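Local coordinates for protein putative translation initiation inhibitor (Salmonella typhimurium, PDB 3GTZ) that is of unknown function but belongs to the RutC family of YjgF-like proteins, some of whose members are trimeric enamine/imine deaminases, at residues Leu24-Val29 with Ala46-Val51; Glu31-Asp36 with Pro104-Glu109; Glu39-Thr44 with Val108-Val113; Ile62-Ile67 with Ala91-Thr96. One frame throughout, in Å; residues are numbered along the deposited sequence.

Contact 1 of 4, residues Leu24-Val29 with Ala46-Val51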
loop_
_atom_site.group_PDB
_atom_site.type_symbol
_atom_site.label_atom_id
_atom_site.label_comp_id
_atom_site.label_asym_id
_atom_site.label_seq_id
_atom_site.Cartn_x
_atom_site.Cartn_y
_atom_site.Cartn_z
ATOM N N LEU A 24 13.499 -1.319 -0.914
ATOM C CA LEU A 24 13.327 -1.215 -2.350
ATOM C C LEU A 24 11.838 -1.336 -2.599
ATOM O O LEU A 24 11.167 -2.218 -2.023
ATOM C CB LEU A 24 14.064 -2.357 -3.058
ATOM C CG LEU A 24 13.907 -2.449 -4.593
ATOM C CD1 LEU A 24 15.103 -3.204 -5.291
ATOM C CD2 LEU A 24 12.575 -3.090 -4.958
ATOM N N TRP A 25 11.324 -0.444 -3.439
ATOM C CA TRP A 25 9.907 -0.396 -3.778
ATOM C C TRP A 25 9.806 -0.541 -5.285
ATOM O O TRP A 25 10.643 0.023 -6.033
ATOM C CB TRP A 25 9.341 0.948 -3.439
ATOM C CG TRP A 25 9.060 1.224 -2.022
ATOM C CD1 TRP A 25 7.839 1.130 -1.393
ATOM C CD2 TRP A 25 9.965 1.751 -1.057
ATOM N NE1 TRP A 25 7.947 1.510 -0.085
ATOM C CE2 TRP A 25 9.238 1.909 0.152
ATOM C CE3 TRP A 25 11.312 2.090 -1.084
ATOM C CZ2 TRP A 25 9.823 2.404 1.328
ATOM C CZ3 TRP A 25 11.920 2.563 0.115
ATOM C CH2 TRP A 25 11.171 2.722 1.287
ATOM N N TYR A 26 8.764 -1.245 -5.725
ATOM C CA TYR A 26 8.573 -1.570 -7.134
ATOM C C TYR A 26 7.178 -2.061 -7.362
ATOM O O TYR A 26 6.625 -2.706 -6.507
ATOM C CB TYR A 26 9.525 -2.704 -7.512
ATOM C CG TYR A 26 9.353 -3.246 -8.910
ATOM C CD1 TYR A 26 9.739 -2.486 -10.017
ATOM C CD2 TYR A 26 8.831 -4.515 -9.132
ATOM C CE1 TYR A 26 9.605 -2.968 -11.311
ATOM C CE2 TYR A 26 8.663 -5.007 -10.439
ATOM C CZ TYR A 26 9.074 -4.233 -11.521
ATOM O OH TYR A 26 8.963 -4.713 -12.826
ATOM N N THR A 27 6.653 -1.821 -8.555
ATOM C CA THR A 27 5.351 -2.294 -8.956
ATOM C C THR A 27 5.499 -3.035 -10.273
ATOM O O THR A 27 5.932 -2.464 -11.249
ATOM C CB THR A 27 4.348 -1.113 -9.119
ATOM O OG1 THR A 27 3.827 -0.734 -7.828
ATOM C CG2 THR A 27 3.167 -1.519 -10.043
ATOM N N GLY A 28 5.126 -4.303 -10.322
ATOM C CA GLY A 28 5.261 -5.035 -11.555
ATOM C C GLY A 28 3.956 -5.003 -12.305
ATOM O O GLY A 28 2.892 -5.174 -11.721
ATOM N N VAL A 29 4.052 -4.758 -13.603
ATOM C CA VAL A 29 2.908 -4.763 -14.474
ATOM C C VAL A 29 3.189 -5.698 -15.645
ATOM O O VAL A 29 4.356 -5.929 -15.990
ATOM C CB VAL A 29 2.575 -3.331 -14.960
ATOM C CG1 VAL A 29 2.619 -2.360 -13.791
ATOM C CG2 VAL A 29 3.549 -2.892 -16.029
ATOM N N ALA A 46 8.571 -13.084 -12.692
ATOM C CA ALA A 46 9.908 -13.142 -13.365
ATOM C C ALA A 46 10.563 -11.787 -13.489
ATOM O O ALA A 46 11.771 -11.704 -13.279
ATOM C CB ALA A 46 9.857 -13.809 -14.739
ATOM N N GLN A 47 9.793 -10.731 -13.789
ATOM C CA GLN A 47 10.340 -9.337 -13.838
ATOM C C GLN A 47 10.829 -8.849 -12.473
ATOM O O GLN A 47 11.879 -8.211 -12.367
ATOM C CB GLN A 47 9.317 -8.314 -14.293
ATOM C CG GLN A 47 8.863 -8.392 -15.746
ATOM C CD GLN A 47 7.602 -7.483 -15.997
ATOM O OE1 GLN A 47 7.643 -6.253 -15.775
ATOM N NE2 GLN A 47 6.477 -8.114 -16.397
ATOM N N ILE A 48 10.035 -9.133 -11.451
ATOM C CA ILE A 48 10.371 -8.813 -10.093
ATOM C C ILE A 48 11.727 -9.423 -9.705
ATOM O O ILE A 48 12.619 -8.687 -9.250
ATOM C CB ILE A 48 9.286 -9.256 -9.122
ATOM C CG1 ILE A 48 8.031 -8.392 -9.311
ATOM C CG2 ILE A 48 9.821 -9.154 -7.698
ATOM C CD1 ILE A 48 6.843 -8.829 -8.480
ATOM N N ASP A 49 11.903 -10.726 -9.920
ATOM C CA ASP A 49 13.214 -11.364 -9.720
ATOM C C ASP A 49 14.355 -10.589 -10.394
ATOM O O ASP A 49 15.346 -10.224 -9.752
ATOM C CB ASP A 49 13.218 -12.788 -10.262
ATOM C CG ASP A 49 12.209 -13.675 -9.581
ATOM O OD1 ASP A 49 11.625 -13.259 -8.556
ATOM O OD2 ASP A 49 11.980 -14.782 -10.095
ATOM N N ALA A 50 14.186 -10.321 -11.676
ATOM C CA ALA A 50 15.209 -9.642 -12.472
ATOM C C ALA A 50 15.576 -8.298 -11.864
ATOM O O ALA A 50 16.759 -7.990 -11.716
ATOM C CB ALA A 50 14.732 -9.457 -13.912
ATOM N N VAL A 51 14.548 -7.520 -11.514
ATOM C CA VAL A 51 14.697 -6.248 -10.815
ATOM C C VAL A 51 15.413 -6.433 -9.494
ATOM O O VAL A 51 16.310 -5.697 -9.218
ATOM C CB VAL A 51 13.287 -5.576 -10.557
ATOM C CG1 VAL A 51 13.283 -4.712 -9.306
ATOM C CG2 VAL A 51 12.830 -4.798 -11.790
#
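The phenol of Y26 is the tight part of this contact, gripped from two directions by the helix. Its CG stands anti to the backbone N (chi1 174°), which swings the ring off strand 23-28 toward helix 37-54. V51 lies over one face: its CG2 is 4.1 Å from the centroid of the Y26 ring and 26° off the ring normal, a CH-pi contact. I48 comes in at the edge instead, with I48 CG1 3.6 Å from Y26 CE2 and near the ring plane. The ring is thus held both across its face and along its rim, and V17 of the adjacent strand touches both Y26 and V51. The short axes of strand and helix run roughly antiparallel and approach to 8.9 Å, the layering of a helix packed on one face of a sheet in the YjgF-like fold. The other face of strand 23-28 serves the trimer, where W25 packs on L63 and T27 on V93 of the second subunit. Toward the end of the strand the packing loosens and becomes polar. Q47, partly exposed, extends off the helix toward the end of the strand, and its NE2 donates to V29 O at 3.1 Å with an angle of 150° at the hydrogen, approaching from above the carbonyl plane. That bond, close to the Q47 amide plane, favours this rotation of the amide, although Q47 OE1 is left 3.3 Å from the same V29 O, acceptor against acceptor. Across the contact, Y26 OH lies loosely, 3.6 Å from Q47 OE1.

Contact 2 of 4, residues Glu31-Asp36 with Pro104-Glu109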
loop_
_atom_site.group_PDB
_atom_site.type_symbol
_atom_site.label_atom_id
_atom_site.label_comp_id
_atom_site.label_asym_id
_atom_site.label_seq_id
_atom_site.Cartn_x
_atom_site.Cartn_y
_atom_site.Cartn_z
ATOM N N GLU A 31 3.692 -7.617 -19.322
ATOM C CA GLU A 31 4.300 -7.285 -20.615
ATOM C C GLU A 31 3.381 -7.675 -21.779
ATOM O O GLU A 31 3.143 -6.878 -22.667
ATOM C CB GLU A 31 5.665 -7.961 -20.766
ATOM C CG GLU A 31 6.843 -7.077 -20.305
ATOM C CD GLU A 31 8.142 -7.876 -19.998
ATOM O OE1 GLU A 31 8.136 -9.133 -20.150
ATOM O OE2 GLU A 31 9.154 -7.228 -19.596
ATOM N N ASN A 32 2.870 -8.905 -21.760
ATOM C CA ASN A 32 2.000 -9.417 -22.821
ATOM C C ASN A 32 0.547 -9.125 -22.482
ATOM O O ASN A 32 -0.045 -9.762 -21.615
ATOM C CB ASN A 32 2.226 -10.927 -22.992
ATOM C CG ASN A 32 1.600 -11.509 -24.295
ATOM O OD1 ASN A 32 0.944 -10.813 -25.105
ATOM N ND2 ASN A 32 1.824 -12.819 -24.490
ATOM N N LEU A 33 -0.022 -8.162 -23.189
ATOM C CA LEU A 33 -1.354 -7.654 -22.882
ATOM C C LEU A 33 -2.454 -8.624 -23.279
ATOM O O LEU A 33 -3.524 -8.629 -22.648
ATOM C CB LEU A 33 -1.584 -6.272 -23.529
ATOM C CG LEU A 33 -0.706 -5.085 -23.079
ATOM C CD1 LEU A 33 -1.028 -3.807 -23.927
ATOM C CD2 LEU A 33 -0.794 -4.805 -21.558
ATOM N N ASP A 34 -2.200 -9.457 -24.286
ATOM C CA ASP A 34 -3.163 -10.508 -24.689
ATOM C C ASP A 34 -3.041 -11.838 -23.894
ATOM O O ASP A 34 -3.860 -12.752 -24.049
ATOM C CB ASP A 34 -3.033 -10.771 -26.192
ATOM C CG ASP A 34 -3.144 -9.484 -27.014
ATOM O OD1 ASP A 34 -4.077 -8.660 -26.733
ATOM O OD2 ASP A 34 -2.293 -9.290 -27.923
ATOM N N ALA A 35 -2.035 -11.956 -23.033
ATOM C CA ALA A 35 -1.903 -13.156 -22.230
ATOM C C ALA A 35 -2.989 -13.191 -21.163
ATOM O O ALA A 35 -3.471 -12.142 -20.733
ATOM C CB ALA A 35 -0.534 -13.214 -21.602
ATOM N N ASP A 36 -3.370 -14.405 -20.773
ATOM C CA ASP A 36 -4.237 -14.661 -19.665
ATOM C C ASP A 36 -3.568 -14.349 -18.313
ATOM O O ASP A 36 -2.403 -13.984 -18.265
ATOM C CB ASP A 36 -4.738 -16.120 -19.723
ATOM C CG ASP A 36 -3.595 -17.180 -19.550
ATOM O OD1 ASP A 36 -3.826 -18.373 -19.899
ATOM O OD2 ASP A 36 -2.476 -16.840 -19.070
ATOM N N PRO A 104 -6.964 -1.802 -19.505
ATOM C CA PRO A 104 -8.031 -2.814 -19.427
ATOM C C PRO A 104 -7.628 -4.240 -19.877
ATOM O O PRO A 104 -8.392 -5.187 -19.676
ATOM C CB PRO A 104 -9.146 -2.234 -20.317
ATOM C CG PRO A 104 -8.451 -1.277 -21.251
ATOM C CD PRO A 104 -7.186 -0.823 -20.589
ATOM N N LYS A 105 -6.447 -4.361 -20.472
ATOM C CA LYS A 105 -5.832 -5.638 -20.793
ATOM C C LYS A 105 -5.006 -6.256 -19.633
ATOM O O LYS A 105 -4.490 -7.383 -19.785
ATOM C CB LYS A 105 -4.890 -5.446 -21.982
ATOM C CG LYS A 105 -5.341 -6.100 -23.262
ATOM C CD LYS A 105 -5.976 -5.144 -24.248
ATOM C CE LYS A 105 -6.137 -5.834 -25.624
ATOM N NZ LYS A 105 -4.810 -6.339 -26.156
ATOM N N TYR A 106 -4.836 -5.532 -18.513
ATOM C CA TYR A 106 -4.063 -6.044 -17.371
ATOM C C TYR A 106 -4.937 -6.930 -16.529
ATOM O O TYR A 106 -5.949 -6.461 -16.012
ATOM C CB TYR A 106 -3.586 -4.925 -16.435
ATOM C CG TYR A 106 -2.490 -4.013 -16.924
ATOM C CD1 TYR A 106 -1.700 -4.330 -18.024
ATOM C CD2 TYR A 106 -2.233 -2.820 -16.251
ATOM C CE1 TYR A 106 -0.687 -3.461 -18.455
ATOM C CE2 TYR A 106 -1.230 -1.945 -16.672
ATOM C CZ TYR A 106 -0.459 -2.269 -17.767
ATOM O OH TYR A 106 0.546 -1.416 -18.174
ATOM N N LYS A 107 -4.557 -8.189 -16.334
ATOM C CA LYS A 107 -5.359 -9.030 -15.440
ATOM C C LYS A 107 -4.801 -8.899 -14.011
ATOM O O LYS A 107 -5.501 -9.123 -13.042
ATOM C CB LYS A 107 -5.466 -10.514 -15.902
ATOM C CG LYS A 107 -5.368 -10.806 -17.421
ATOM C CD LYS A 107 -6.465 -10.269 -18.267
ATOM C CE LYS A 107 -6.346 -10.719 -19.764
ATOM N NZ LYS A 107 -5.421 -9.943 -20.722
ATOM N N VAL A 108 -3.546 -8.491 -13.895
ATOM C CA VAL A 108 -2.834 -8.491 -12.609
ATOM C C VAL A 108 -1.818 -7.347 -12.560
ATOM O O VAL A 108 -1.346 -6.870 -13.596
ATOM C CB VAL A 108 -2.130 -9.838 -12.370
ATOM C CG1 VAL A 108 -1.195 -10.154 -13.509
ATOM C CG2 VAL A 108 -1.383 -9.828 -11.091
ATOM N N GLU A 109 -1.509 -6.912 -11.343
ATOM C CA GLU A 109 -0.439 -5.966 -11.078
ATOM C C GLU A 109 0.093 -6.289 -9.666
ATOM O O GLU A 109 -0.659 -6.801 -8.823
ATOM C CB GLU A 109 -1.048 -4.588 -11.165
ATOM C CG GLU A 109 -0.169 -3.413 -11.040
ATOM C CD GLU A 109 -0.918 -2.138 -11.478
ATOM O OE1 GLU A 109 -0.916 -1.145 -10.701
ATOM O OE2 GLU A 109 -1.546 -2.160 -12.572
#
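K107 carries the contact with a chain that leaves CB toward the loop and bends twice, at chi2 and chi4. Its CG passes the backbone of the opposite segment, 4.1 Å from D36 C. CE then comes to 3.4 Å from A35 O, and the last bend sets NZ between A35 O of the loop and K105 O of its own segment. There K107 NZ donates to A35 O at 2.9 Å and to K105 O, also at 2.9 Å; both carbonyls are met from above their planes. L33 O is close too, but the angle is too poor for a bond. One ammonium therefore ties two backbone carbonyls from separate parts of the chain. The loop it holds makes a type I turn from N32 to A35 and leads straight into helix 37-54, with D36 as N-cap, its OD2 accepting from E39 N. On the outer side, K105, bent at chi2 and chi4, runs alongside D34, pointing the same way, so that K105 NZ meets the syn lone pair of D34 OD1 at 2.5 Å, a short salt bridge at an exposed site. L33 touches both K105 and Y106: its CB lies 3.7 Å from K105 CB, while its branch CD2 touches the edge of the Y106 ring, 3.4 Å from CE1. Y106 also packs on V29 and P30, so the tyrosine lies against the chain just ahead of the turn.

Contact 3 of 4, residues Glu39-Thr44 with Val108-Val113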
loop_
_atom_site.group_PDB
_atom_site.type_symbol
_atom_site.label_atom_id
_atom_site.label_comp_id
_atom_site.label_asym_id
_atom_site.label_seq_id
_atom_site.Cartn_x
_atom_site.Cartn_y
_atom_site.Cartn_z
ATOM N N GLU A 39 -0.266 -16.435 -17.247
ATOM C CA GLU A 39 0.925 -15.910 -17.898
ATOM C C GLU A 39 1.322 -14.552 -17.337
ATOM O O GLU A 39 2.493 -14.341 -17.042
ATOM C CB GLU A 39 0.742 -15.817 -19.395
ATOM C CG GLU A 39 2.005 -15.410 -20.143
ATOM C CD GLU A 39 1.897 -15.640 -21.630
ATOM O OE1 GLU A 39 0.986 -16.359 -22.087
ATOM O OE2 GLU A 39 2.738 -15.105 -22.371
ATOM N N GLN A 40 0.357 -13.647 -17.152
ATOM C CA GLN A 40 0.681 -12.288 -16.724
ATOM C C GLN A 40 1.264 -12.311 -15.319
ATOM O O GLN A 40 2.253 -11.613 -15.050
ATOM C CB GLN A 40 -0.531 -11.372 -16.805
ATOM C CG GLN A 40 -0.860 -10.860 -18.231
ATOM C CD GLN A 40 -1.818 -9.677 -18.268
ATOM O OE1 GLN A 40 -2.327 -9.269 -17.248
ATOM N NE2 GLN A 40 -2.049 -9.114 -19.446
ATOM N N THR A 41 0.714 -13.159 -14.439
ATOM C CA THR A 41 1.259 -13.274 -13.082
ATOM C C THR A 41 2.670 -13.900 -13.065
ATOM O O THR A 41 3.588 -13.364 -12.465
ATOM C CB THR A 41 0.307 -14.051 -12.157
ATOM O OG1 THR A 41 -0.978 -13.413 -12.165
ATOM C CG2 THR A 41 0.881 -14.148 -10.696
ATOM N N ALA A 42 2.832 -15.034 -13.738
ATOM C CA ALA A 42 4.128 -15.735 -13.839
ATOM C C ALA A 42 5.225 -14.835 -14.415
ATOM O O ALA A 42 6.364 -14.790 -13.942
ATOM C CB ALA A 42 3.949 -16.917 -14.724
ATOM N N ASN A 43 4.856 -14.116 -15.457
ATOM C CA ASN A 43 5.745 -13.185 -16.137
ATOM C C ASN A 43 6.100 -12.010 -15.224
ATOM O O ASN A 43 7.236 -11.560 -15.212
ATOM C CB ASN A 43 5.038 -12.704 -17.392
ATOM C CG ASN A 43 5.969 -12.097 -18.432
ATOM O OD1 ASN A 43 6.855 -11.341 -18.137
ATOM N ND2 ASN A 43 5.693 -12.411 -19.703
ATOM N N THR A 44 5.140 -11.534 -14.439
ATOM C CA THR A 44 5.411 -10.411 -13.587
ATOM C C THR A 44 6.297 -10.806 -12.437
ATOM O O THR A 44 7.162 -10.034 -12.047
ATOM C CB THR A 44 4.155 -9.713 -13.080
ATOM O OG1 THR A 44 3.296 -9.480 -14.184
ATOM C CG2 THR A 44 4.505 -8.350 -12.443
ATOM N N VAL A 108 -3.546 -8.491 -13.895
ATOM C CA VAL A 108 -2.834 -8.491 -12.609
ATOM C C VAL A 108 -1.818 -7.347 -12.560
ATOM O O VAL A 108 -1.346 -6.870 -13.596
ATOM C CB VAL A 108 -2.130 -9.838 -12.370
ATOM C CG1 VAL A 108 -1.195 -10.154 -13.509
ATOM C CG2 VAL A 108 -1.383 -9.828 -11.091
ATOM N N GLU A 109 -1.509 -6.912 -11.343
ATOM C CA GLU A 109 -0.439 -5.966 -11.078
ATOM C C GLU A 109 0.093 -6.289 -9.666
ATOM O O GLU A 109 -0.659 -6.801 -8.823
ATOM C CB GLU A 109 -1.048 -4.588 -11.165
ATOM C CG GLU A 109 -0.169 -3.413 -11.040
ATOM C CD GLU A 109 -0.918 -2.138 -11.478
ATOM O OE1 GLU A 109 -0.916 -1.145 -10.701
ATOM O OE2 GLU A 109 -1.546 -2.160 -12.572
ATOM N N ILE A 110 1.374 -6.060 -9.402
ATOM C CA ILE A 110 1.960 -6.562 -8.144
ATOM C C ILE A 110 2.944 -5.573 -7.513
ATOM O O ILE A 110 3.987 -5.286 -8.090
ATOM C CB ILE A 110 2.697 -7.908 -8.356
ATOM C CG1 ILE A 110 1.773 -8.976 -8.980
ATOM C CG2 ILE A 110 3.239 -8.404 -7.040
ATOM C CD1 ILE A 110 2.449 -10.322 -9.238
ATOM N N LYS A 111 2.620 -5.047 -6.343
ATOM C CA LYS A 111 3.516 -4.112 -5.695
ATOM C C LYS A 111 4.296 -4.851 -4.614
ATOM O O LYS A 111 3.774 -5.690 -3.888
ATOM C CB LYS A 111 2.745 -2.840 -5.207
ATOM C CG LYS A 111 2.740 -2.558 -3.749
ATOM C CD LYS A 111 2.018 -1.206 -3.388
ATOM C CE LYS A 111 2.761 -0.443 -2.216
ATOM N NZ LYS A 111 3.212 -1.298 -0.987
ATOM N N ILE A 112 5.549 -4.481 -4.508
ATOM C CA ILE A 112 6.593 -5.208 -3.781
ATOM C C ILE A 112 7.365 -4.203 -2.957
ATOM O O ILE A 112 7.746 -3.163 -3.478
ATOM C CB ILE A 112 7.501 -5.841 -4.845
ATOM C CG1 ILE A 112 6.817 -7.094 -5.380
ATOM C CG2 ILE A 112 8.897 -6.085 -4.395
ATOM C CD1 ILE A 112 6.291 -7.966 -4.338
ATOM N N VAL A 113 7.511 -4.465 -1.663
ATOM C CA VAL A 113 8.556 -3.839 -0.849
ATOM C C VAL A 113 9.529 -4.952 -0.471
ATOM O O VAL A 113 9.087 -5.993 -0.045
ATOM C CB VAL A 113 8.001 -3.264 0.456
ATOM C CG1 VAL A 113 9.034 -2.403 1.131
ATOM C CG2 VAL A 113 6.716 -2.482 0.218
#
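Q40 O is gripped by two donors, both from T44: the backbone N at 3.0 Å, in the usual helical bond, and T44 OG1 at 2.5 Å, from above the carbonyl plane. The second bond ties T44's hydroxyl back to the helix, so that what the residue offers the strand is carbon. The side chain of Q40 is held as well: its OE1 accepts from K107 N, and its NE2 donates to N32 O and K105 O, so the amide is fixed just ahead of strand 108-115. T41 OG1 is likewise bound to A37 O of its own helix. The meeting with the strand itself is van der Waals packing. V108 carries CG1 in the crowded position between backbone N and carbonyl carbon (chi1 56°), and this branch wedges between Q40 CB at 3.6 Å and T41 OG1 at 3.5 Å. Two residues on, I110 reaches out with an extended chain (chi2 179°), its CD1 lying 4.2 Å from T44 CB and only loosely against T41 CG2. V108 and I110 both point to the helix; the short axes of helix and strand lie at 26° to each other, 8.3 Å apart. E109, between them, points to the opposite face and packs on C95 of the second subunit. T41 also touches M78 and A81 of helix 75-85, so both helices meet at this buried point. Such a layer of helices on one face of a sheet, with the other face turned to neighbouring subunits, is characteristic of the trimeric YjgF-like fold.

Contact 4 of 4, residues Ile62-Ile67 with Ala91-Thr96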
loop_
_atom_site.group_PDB
_atom_site.type_symbol
_atom_site.label_atom_id
_atom_site.label_comp_id
_atom_site.label_asym_id
_atom_site.label_seq_id
_atom_site.Cartn_x
_atom_site.Cartn_y
_atom_site.Cartn_z
ATOM N N ILE A 62 11.935 -10.507 -0.220
ATOM C CA ILE A 62 10.783 -9.655 -0.397
ATOM C C ILE A 62 10.066 -9.630 0.936
ATOM O O ILE A 62 9.907 -10.664 1.573
ATOM C CB ILE A 62 9.834 -10.180 -1.472
ATOM C CG1 ILE A 62 10.496 -10.147 -2.845
ATOM C CG2 ILE A 62 8.522 -9.392 -1.476
ATOM C CD1 ILE A 62 9.743 -10.943 -3.905
ATOM N N LEU A 63 9.599 -8.452 1.336
ATOM C CA LEU A 63 8.999 -8.261 2.645
ATOM C C LEU A 63 7.486 -8.314 2.601
ATOM O O LEU A 63 6.875 -9.003 3.396
ATOM C CB LEU A 63 9.457 -6.935 3.225
ATOM C CG LEU A 63 10.966 -6.741 3.298
ATOM C CD1 LEU A 63 11.278 -5.281 3.620
ATOM C CD2 LEU A 63 11.510 -7.663 4.356
ATOM N N ASP A 64 6.890 -7.607 1.655
ATOM C CA ASP A 64 5.438 -7.511 1.545
ATOM C C ASP A 64 5.006 -7.432 0.091
ATOM O O ASP A 64 5.646 -6.769 -0.675
ATOM C CB ASP A 64 4.965 -6.269 2.271
ATOM C CG ASP A 64 3.462 -6.181 2.329
ATOM O OD1 ASP A 64 2.827 -6.931 3.087
ATOM O OD2 ASP A 64 2.903 -5.382 1.585
ATOM N N ALA A 65 3.926 -8.105 -0.285
ATOM C CA ALA A 65 3.431 -8.088 -1.675
ATOM C C ALA A 65 1.923 -7.879 -1.700
ATOM O O ALA A 65 1.188 -8.500 -0.958
ATOM C CB ALA A 65 3.790 -9.386 -2.413
ATOM N N THR A 66 1.464 -6.992 -2.554
ATOM C CA THR A 66 0.055 -6.756 -2.727
ATOM C C THR A 66 -0.247 -6.996 -4.178
ATOM O O THR A 66 0.370 -6.401 -5.041
ATOM C CB THR A 66 -0.299 -5.342 -2.337
ATOM O OG1 THR A 66 0.255 -5.083 -1.037
ATOM C CG2 THR A 66 -1.827 -5.127 -2.292
ATOM N N ILE A 67 -1.167 -7.916 -4.432
ATOM C CA ILE A 67 -1.559 -8.321 -5.770
ATOM C C ILE A 67 -2.940 -7.744 -6.065
ATOM O O ILE A 67 -3.881 -7.987 -5.329
ATOM C CB ILE A 67 -1.614 -9.857 -5.856
ATOM C CG1 ILE A 67 -0.256 -10.455 -5.456
ATOM C CG2 ILE A 67 -1.947 -10.303 -7.232
ATOM C CD1 ILE A 67 -0.161 -11.982 -5.678
ATOM N N ALA A 91 8.743 -16.612 2.235
ATOM C CA ALA A 91 7.686 -15.882 1.566
ATOM C C ALA A 91 7.359 -14.545 2.297
ATOM O O ALA A 91 7.396 -14.458 3.523
ATOM C CB ALA A 91 6.438 -16.761 1.515
ATOM N N PRO A 92 6.962 -13.520 1.551
ATOM C CA PRO A 92 6.564 -12.289 2.211
ATOM C C PRO A 92 5.131 -12.342 2.750
ATOM O O PRO A 92 4.405 -13.315 2.504
ATOM C CB PRO A 92 6.662 -11.280 1.096
ATOM C CG PRO A 92 6.290 -12.069 -0.121
ATOM C CD PRO A 92 6.801 -13.455 0.095
ATOM N N VAL A 93 4.735 -11.312 3.496
ATOM C CA VAL A 93 3.315 -11.050 3.756
ATOM C C VAL A 93 2.654 -10.819 2.415
ATOM O O VAL A 93 3.217 -10.206 1.531
ATOM C CB VAL A 93 3.081 -9.825 4.685
ATOM C CG1 VAL A 93 1.587 -9.573 4.897
ATOM C CG2 VAL A 93 3.725 -10.056 6.019
ATOM N N ARG A 94 1.477 -11.380 2.239
ATOM C CA ARG A 94 0.807 -11.335 0.959
ATOM C C ARG A 94 -0.609 -10.901 1.162
ATOM O O ARG A 94 -1.234 -11.187 2.177
ATOM C CB ARG A 94 0.827 -12.702 0.259
ATOM C CG ARG A 94 -0.084 -12.748 -0.972
ATOM C CD ARG A 94 0.427 -13.643 -2.021
ATOM N NE ARG A 94 -0.102 -14.985 -1.915
ATOM C CZ ARG A 94 -1.163 -15.433 -2.572
ATOM N NH1 ARG A 94 -1.849 -14.644 -3.372
ATOM N NH2 ARG A 94 -1.560 -16.690 -2.395
ATOM N N CYS A 95 -1.124 -10.243 0.152
ATOM C CA CYS A 95 -2.398 -9.642 0.246
ATOM C C CYS A 95 -2.914 -9.487 -1.200
ATOM O O CYS A 95 -2.248 -8.877 -2.047
ATOM C CB CYS A 95 -2.145 -8.330 0.972
ATOM S SG CYS A 95 -3.300 -7.138 0.697
ATOM N N THR A 96 -4.059 -10.108 -1.481
ATOM C CA THR A 96 -4.662 -10.082 -2.795
ATOM C C THR A 96 -6.045 -9.455 -2.750
ATOM O O THR A 96 -6.881 -9.872 -1.954
ATOM C CB THR A 96 -4.809 -11.497 -3.342
ATOM O OG1 THR A 96 -3.583 -12.205 -3.141
ATOM C CG2 THR A 96 -5.096 -11.467 -4.805
#
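The torsion of D64 sets its CG anti to the backbone N (chi1 -174°), which lays OD1 against V93, 3.3 Å from V93 CB. In I67, CG1 is anti to the carbonyl carbon (chi1 -57°) and the chain runs extended, so that I67 CD1 reaches R94 NH1 at 3.9 Å. R94 is bent at chi2 and chi3, and its guanidinium is bound by N79 through NH2 and makes a cation-pi contact with W82. Between these groups the strands are laced in parallel. V93 N donates to L63 O from above the carbonyl plane; A65 N to V93 O follows at 2.9 Å, nearly along the C=O axis. The bond from C95 N to A65 O is weak, whereas I67 N to C95 O is short and straight, 2.8 Å and 167°. At the start of the ladder P92 lies beside strand 62-69, its CB 3.2 Å from L63 O and 3.7 Å from I62 CG2. Here L63 and D64 both face V113 of the neighbouring strand, a classic beta bulge. The face bearing D64, V93, T66 and C95 is turned to the trimer: D64 packs on W25 and V93 on T27 of the third subunit. I67, R94 and T96, on the other face, touch helix 75-85 through M78. Strand 62-69, helix 75-85 and strand 93-98 thus form a beta-alpha-beta crossover, with 93-98 at the outer edge of this chain's sheet.

How the contacts relate
All four contacts are built around one mixed sheet. Contacts 1 and 3 lie closest, their centres about 8 Å apart: both use helix 37-54, and their strands 23-28 and 108-115 are neighbours, joined by bonds such as Y26 O to I112 N. Contact 2 shares V108 and E109 with contact 3, about 10 Å away, while contact 4 lies about 11 Å from contact 3 on the next strands. Contacts 2 and 4 are farthest apart, about 20 Å. Along the chain, contact 4 is nested inside the loops closed by contacts 2 and 3, so the final strand inserts between 23-28 and 62-69, joining the early strands to the beta-alpha-beta unit. All four contacts reach neighbouring subunits, contact 2 through E109.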